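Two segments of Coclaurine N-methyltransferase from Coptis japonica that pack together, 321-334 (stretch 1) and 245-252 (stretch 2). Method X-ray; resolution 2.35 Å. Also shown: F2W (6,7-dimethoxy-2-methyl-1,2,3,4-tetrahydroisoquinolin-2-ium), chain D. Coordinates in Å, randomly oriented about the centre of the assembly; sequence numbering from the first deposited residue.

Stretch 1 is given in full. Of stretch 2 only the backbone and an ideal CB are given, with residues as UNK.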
# COMPACT_ATOMS: atom_id res chain seq x y z
N ASN A 321 -2.98 37.86 -5.54
CA ASN A 321 -3.99 37.08 -4.85
C ASN A 321 -4.01 35.64 -5.38
O ASN A 321 -4.56 34.73 -4.73
CB ASN A 321 -5.36 37.73 -5.00
CG ASN A 321 -5.49 38.96 -4.14
OD1 ASN A 321 -5.17 38.92 -2.95
ND2 ASN A 321 -5.94 40.07 -4.74
N TYR A 322 -3.42 35.45 -6.55
CA TYR A 322 -3.23 34.11 -7.06
C TYR A 322 -2.28 33.39 -6.12
O TYR A 322 -2.53 32.26 -5.68
CB TYR A 322 -2.66 34.07 -8.48
CG TYR A 322 -2.21 32.66 -8.80
CD1 TYR A 322 -3.13 31.72 -9.24
CD2 TYR A 322 -0.89 32.24 -8.59
CE1 TYR A 322 -2.76 30.41 -9.49
CE2 TYR A 322 -0.51 30.92 -8.83
CZ TYR A 322 -1.45 30.02 -9.29
OH TYR A 322 -1.11 28.72 -9.55
N TRP A 323 -1.17 34.04 -5.83
CA TRP A 323 -0.14 33.42 -5.04
C TRP A 323 -0.61 33.25 -3.58
O TRP A 323 -0.27 32.27 -2.92
CB TRP A 323 1.16 34.22 -5.15
CG TRP A 323 1.87 33.84 -6.45
CD1 TRP A 323 2.04 34.62 -7.57
CD2 TRP A 323 2.43 32.56 -6.77
NE1 TRP A 323 2.70 33.91 -8.55
CE2 TRP A 323 2.95 32.63 -8.08
CE3 TRP A 323 2.57 31.35 -6.07
CZ2 TRP A 323 3.60 31.56 -8.71
CZ3 TRP A 323 3.21 30.28 -6.69
CH2 TRP A 323 3.71 30.39 -7.99
N ARG A 324 -1.43 34.18 -3.10
CA ARG A 324 -2.06 34.03 -1.78
C ARG A 324 -2.90 32.77 -1.73
O ARG A 324 -2.72 31.96 -0.84
CB ARG A 324 -2.92 35.24 -1.45
CG ARG A 324 -2.12 36.45 -1.02
CD ARG A 324 -2.98 37.71 -1.05
NE ARG A 324 -2.26 38.84 -0.49
CZ ARG A 324 -2.64 40.10 -0.60
NH1 ARG A 324 -3.75 40.41 -1.27
NH2 ARG A 324 -1.91 41.06 -0.05
N GLY A 325 -3.81 32.60 -2.68
CA GLY A 325 -4.60 31.37 -2.78
C GLY A 325 -3.77 30.10 -3.00
O GLY A 325 -4.21 29.01 -2.67
N PHE A 326 -2.58 30.25 -3.57
CA PHE A 326 -1.67 29.12 -3.70
C PHE A 326 -1.32 28.60 -2.32
O PHE A 326 -1.52 27.44 -1.99
CB PHE A 326 -0.40 29.57 -4.42
CG PHE A 326 0.57 28.48 -4.72
CD1 PHE A 326 0.49 27.78 -5.92
CD2 PHE A 326 1.58 28.17 -3.83
CE1 PHE A 326 1.40 26.78 -6.22
CE2 PHE A 326 2.48 27.16 -4.11
CZ PHE A 326 2.39 26.47 -5.31
N CYS A 327 -0.79 29.52 -1.53
CA CYS A 327 -0.32 29.26 -0.19
C CYS A 327 -1.45 28.95 0.81
O CYS A 327 -1.28 28.15 1.72
CB CYS A 327 0.50 30.47 0.27
SG CYS A 327 1.92 30.82 -0.74
N LEU A 328 -2.61 29.57 0.63
CA LEU A 328 -3.75 29.32 1.49
C LEU A 328 -4.27 27.92 1.23
O LEU A 328 -4.60 27.18 2.19
CB LEU A 328 -4.86 30.35 1.27
CG LEU A 328 -4.67 31.82 1.67
CD1 LEU A 328 -5.94 32.53 1.35
CD2 LEU A 328 -4.37 31.98 3.16
N SER A 329 -4.40 27.57 -0.06
CA SER A 329 -4.73 26.20 -0.44
C SER A 329 -3.76 25.21 0.21
O SER A 329 -4.18 24.24 0.83
CB SER A 329 -4.70 26.03 -1.95
OG SER A 329 -5.78 26.71 -2.55
N GLY A 330 -2.46 25.49 0.10
CA GLY A 330 -1.46 24.65 0.72
C GLY A 330 -1.60 24.55 2.23
O GLY A 330 -1.55 23.46 2.80
N MET A 331 -1.77 25.70 2.89
CA MET A 331 -1.94 25.71 4.34
C MET A 331 -3.09 24.84 4.84
O MET A 331 -2.92 24.00 5.71
CB MET A 331 -2.16 27.13 4.84
CG MET A 331 -0.90 27.82 5.29
SD MET A 331 -1.28 29.49 5.86
CE MET A 331 -2.26 29.15 7.29
N GLU A 332 -4.27 25.05 4.29
CA GLU A 332 -5.45 24.40 4.83
C GLU A 332 -5.53 22.95 4.40
O GLU A 332 -6.05 22.12 5.14
CB GLU A 332 -6.71 25.14 4.38
CG GLU A 332 -6.88 26.52 4.97
CD GLU A 332 -6.78 26.54 6.46
OE1 GLU A 332 -7.59 25.84 7.13
OE2 GLU A 332 -5.90 27.27 6.98
N MET A 333 -5.05 22.64 3.20
CA MET A 333 -5.21 21.30 2.69
C MET A 333 -4.30 20.34 3.45
O MET A 333 -4.74 19.32 3.98
CB MET A 333 -4.90 21.27 1.19
CG MET A 333 -4.60 19.90 0.70
SD MET A 333 -4.18 19.73 -1.01
CE MET A 333 -5.79 19.55 -1.58
N PHE A 334 -3.03 20.70 3.54
CA PHE A 334 -2.06 19.86 4.21
C PHE A 334 -2.13 19.93 5.73
O PHE A 334 -1.80 18.96 6.40
CB PHE A 334 -0.68 20.20 3.70
CG PHE A 334 -0.47 19.73 2.32
CD1 PHE A 334 -0.84 20.53 1.23
CD2 PHE A 334 -0.01 18.43 2.08
CE1 PHE A 334 -0.70 20.07 -0.06
CE2 PHE A 334 0.13 17.96 0.78
CZ PHE A 334 -0.21 18.78 -0.28
N UNK A 245 -15.25 24.81 -6.22
CA UNK A 245 -14.45 25.90 -6.76
C UNK A 245 -12.97 25.73 -6.41
O UNK A 245 -12.11 26.31 -7.06
CB UNK A 245 -14.97 27.24 -6.24
N UNK A 246 -12.68 24.91 -5.40
CA UNK A 246 -11.33 24.80 -4.84
C UNK A 246 -10.36 23.99 -5.72
O UNK A 246 -9.15 24.29 -5.80
CB UNK A 246 -11.41 24.16 -3.45
N UNK A 247 -10.88 22.96 -6.37
CA UNK A 247 -9.99 22.03 -7.07
C UNK A 247 -9.23 22.73 -8.20
O UNK A 247 -8.05 22.45 -8.41
CB UNK A 247 -10.79 20.85 -7.63
N UNK A 248 -9.88 23.66 -8.90
CA UNK A 248 -9.20 24.38 -9.98
C UNK A 248 -8.76 25.80 -9.63
O UNK A 248 -8.23 26.51 -10.48
CB UNK A 248 -10.12 24.44 -11.20
N UNK A 249 -9.00 26.22 -8.39
CA UNK A 249 -8.58 27.52 -7.88
C UNK A 249 -7.10 27.82 -8.16
O UNK A 249 -6.78 28.91 -8.60
CB UNK A 249 -8.84 27.59 -6.37
N UNK A 250 -6.21 26.86 -7.92
CA UNK A 250 -4.77 27.11 -7.96
C UNK A 250 -4.06 26.52 -9.19
O UNK A 250 -3.31 27.23 -9.88
CB UNK A 250 -4.13 26.54 -6.69
N UNK A 251 -4.28 25.24 -9.44
CA UNK A 251 -3.65 24.53 -10.55
C UNK A 251 -4.60 24.42 -11.74
O UNK A 251 -5.78 24.10 -11.56
CB UNK A 251 -3.20 23.14 -10.10
N UNK A 252 -4.09 24.69 -12.96
CA UNK A 252 -4.91 24.54 -14.17
C UNK A 252 -5.50 23.12 -14.32
O UNK A 252 -4.94 22.13 -13.84
CB UNK A 252 -4.07 24.88 -15.40
CAM F2W D . 0.03 24.53 -2.47
OAK F2W D . -0.57 23.25 -2.78
CAB F2W D . 0.29 22.48 -3.52
CAA F2W D . 1.59 22.89 -3.84
CAF F2W D . 2.38 22.03 -4.61
CAJ F2W D . 3.69 22.33 -4.95
CAI F2W D . 4.30 21.61 -6.19
NAH F2W D . 4.18 20.17 -5.87
CAO F2W D . 4.51 19.55 -7.17
CAG F2W D . 2.73 20.06 -5.78
CAE F2W D . 1.93 20.79 -4.95
CAD F2W D . 0.62 20.40 -4.65
CAC F2W D . -0.17 21.24 -3.90
OAL F2W D . -1.47 20.96 -3.53
CAN F2W D . -2.03 19.68 -3.89

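Stretch 1 is helical throughout 321-334, and its i to i+4 backbone bonds leave the side chains, the bare CA of Gly325 and its carbonyl O to meet stretch 2.

Position 245 has CA-to-CB sideways, with nothing of stretch 1 within 5.5 Å of its ideal CB, so the choice is scarcely limited. It is Trp245, whose side chain makes no contact with the helix.

Position 246 also points sideways, with helical phi/psi (-76/-35). A short side chain could not touch the helix; a long apolar or aromatic one could reach Ser329 and the methyl of Met333. The residue is Phe246, chi1 t: Phe246 CE2 lies 3.8 Å from Met333 CE, which sits at the ring edge, and Phe246 CE1 lies 3.2 Å from Ser329 OG. Ser329 OG already donates to Gly325 O at 2.8 Å, so a nonpolar neighbour is acceptable there.

Position 247 points away and 248 is out of reach, so neither is specified by stretch 1. They are Thr247 and Glu248.

At position 249 the ideal CB is 5.0 Å from Ser329 OG, and CA-to-CB is sideways. Gly325, lacking a side chain, leaves a gap that a long side chain could enter; phenylalanine, tyrosine or methionine would be plausible. The residue is Tyr249, chi1 t. Tyr249 CD2 is 3.4 Å from Ser329 OG, and Tyr249 OH is 3.2 Å from Gly325 CA. An ideal CB on Gly325 would lie 2.4 Å from Tyr249 OH, a clash, so this approach relies on the glycine.

Position 250 makes the closest backbone approach, its CA 5.6 Å from Phe326 CA. The ideal CB of 250 lies 4.5 Å from Ser329 OG and 4.7 Å from both Phe326 CA and Tyr322 OH. Tyr322 OH donates a hydrogen bond to O of 250 at 2.7 Å, through a backbone acceptor that any residue would supply. The close surroundings favour a compact branched side chain, valine or isoleucine, or isosteric threonine. Val250 has the largest covered area of either stretch, 88 Å². Val250 CG1 meets Phe326 CD1 at 3.5 Å, while Val250 CG2 lies 3.2 Å from Gly325 O and 3.4 Å from Ser329 OG.

Position 251 points sideways with extended angles (-99/135). Its CB touches nothing of stretch 1, but a long apolar group could reach Phe326 and F2W. In Phe251, chi1 m, Phe251 CZ lies 4.1 Å from Phe326 CE1, the rings oblique at 50°, and 3.5 Å from F2W CAB, which lies at its edge.

Position 252, with phi -56, permits proline but does not require it; Pro252 makes no contact within 4.5 Å.

Stretch 2 (245-252) WFTEYVFP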
# COMPACT_ATOMS: atom_id res chain seq x y z
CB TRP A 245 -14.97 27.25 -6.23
CG TRP A 245 -14.87 27.34 -4.78
CD1 TRP A 245 -15.81 26.95 -3.87
CD2 TRP A 245 -13.75 27.79 -4.02
NE1 TRP A 245 -15.35 27.14 -2.58
CE2 TRP A 245 -14.06 27.67 -2.65
CE3 TRP A 245 -12.48 28.31 -4.36
CZ2 TRP A 245 -13.20 28.02 -1.61
CZ3 TRP A 245 -11.60 28.68 -3.33
CH2 TRP A 245 -11.96 28.52 -1.98
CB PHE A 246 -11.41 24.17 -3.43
CG PHE A 246 -10.05 23.91 -2.79
CD1 PHE A 246 -9.31 24.94 -2.23
CD2 PHE A 246 -9.54 22.62 -2.72
CE1 PHE A 246 -8.08 24.70 -1.64
CE2 PHE A 246 -8.31 22.39 -2.15
CZ PHE A 246 -7.59 23.43 -1.60
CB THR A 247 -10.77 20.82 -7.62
OG1 THR A 247 -11.43 20.15 -6.53
CG2 THR A 247 -9.82 19.85 -8.28
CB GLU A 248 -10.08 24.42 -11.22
CG GLU A 248 -10.00 23.14 -12.02
CD GLU A 248 -11.12 23.03 -13.03
OE1 GLU A 248 -11.92 23.98 -13.14
OE2 GLU A 248 -11.20 21.98 -13.71
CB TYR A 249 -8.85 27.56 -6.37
CG TYR A 249 -8.53 28.79 -5.53
CD1 TYR A 249 -8.77 30.11 -5.97
CD2 TYR A 249 -8.08 28.61 -4.22
CE1 TYR A 249 -8.50 31.21 -5.12
CE2 TYR A 249 -7.83 29.68 -3.38
CZ TYR A 249 -8.04 30.97 -3.81
OH TYR A 249 -7.76 31.98 -2.91
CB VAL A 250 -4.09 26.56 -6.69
CG1 VAL A 250 -2.60 26.44 -6.88
CG2 VAL A 250 -4.40 27.46 -5.52
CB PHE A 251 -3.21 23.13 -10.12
CG PHE A 251 -2.24 23.12 -8.98
CD1 PHE A 251 -2.70 23.08 -7.66
CD2 PHE A 251 -0.88 23.16 -9.21
CE1 PHE A 251 -1.81 23.09 -6.61
CE2 PHE A 251 0.02 23.17 -8.16
CZ PHE A 251 -0.45 23.13 -6.86
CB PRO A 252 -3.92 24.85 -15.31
CG PRO A 252 -2.53 24.84 -14.68
CD PRO A 252 -2.74 25.22 -13.24
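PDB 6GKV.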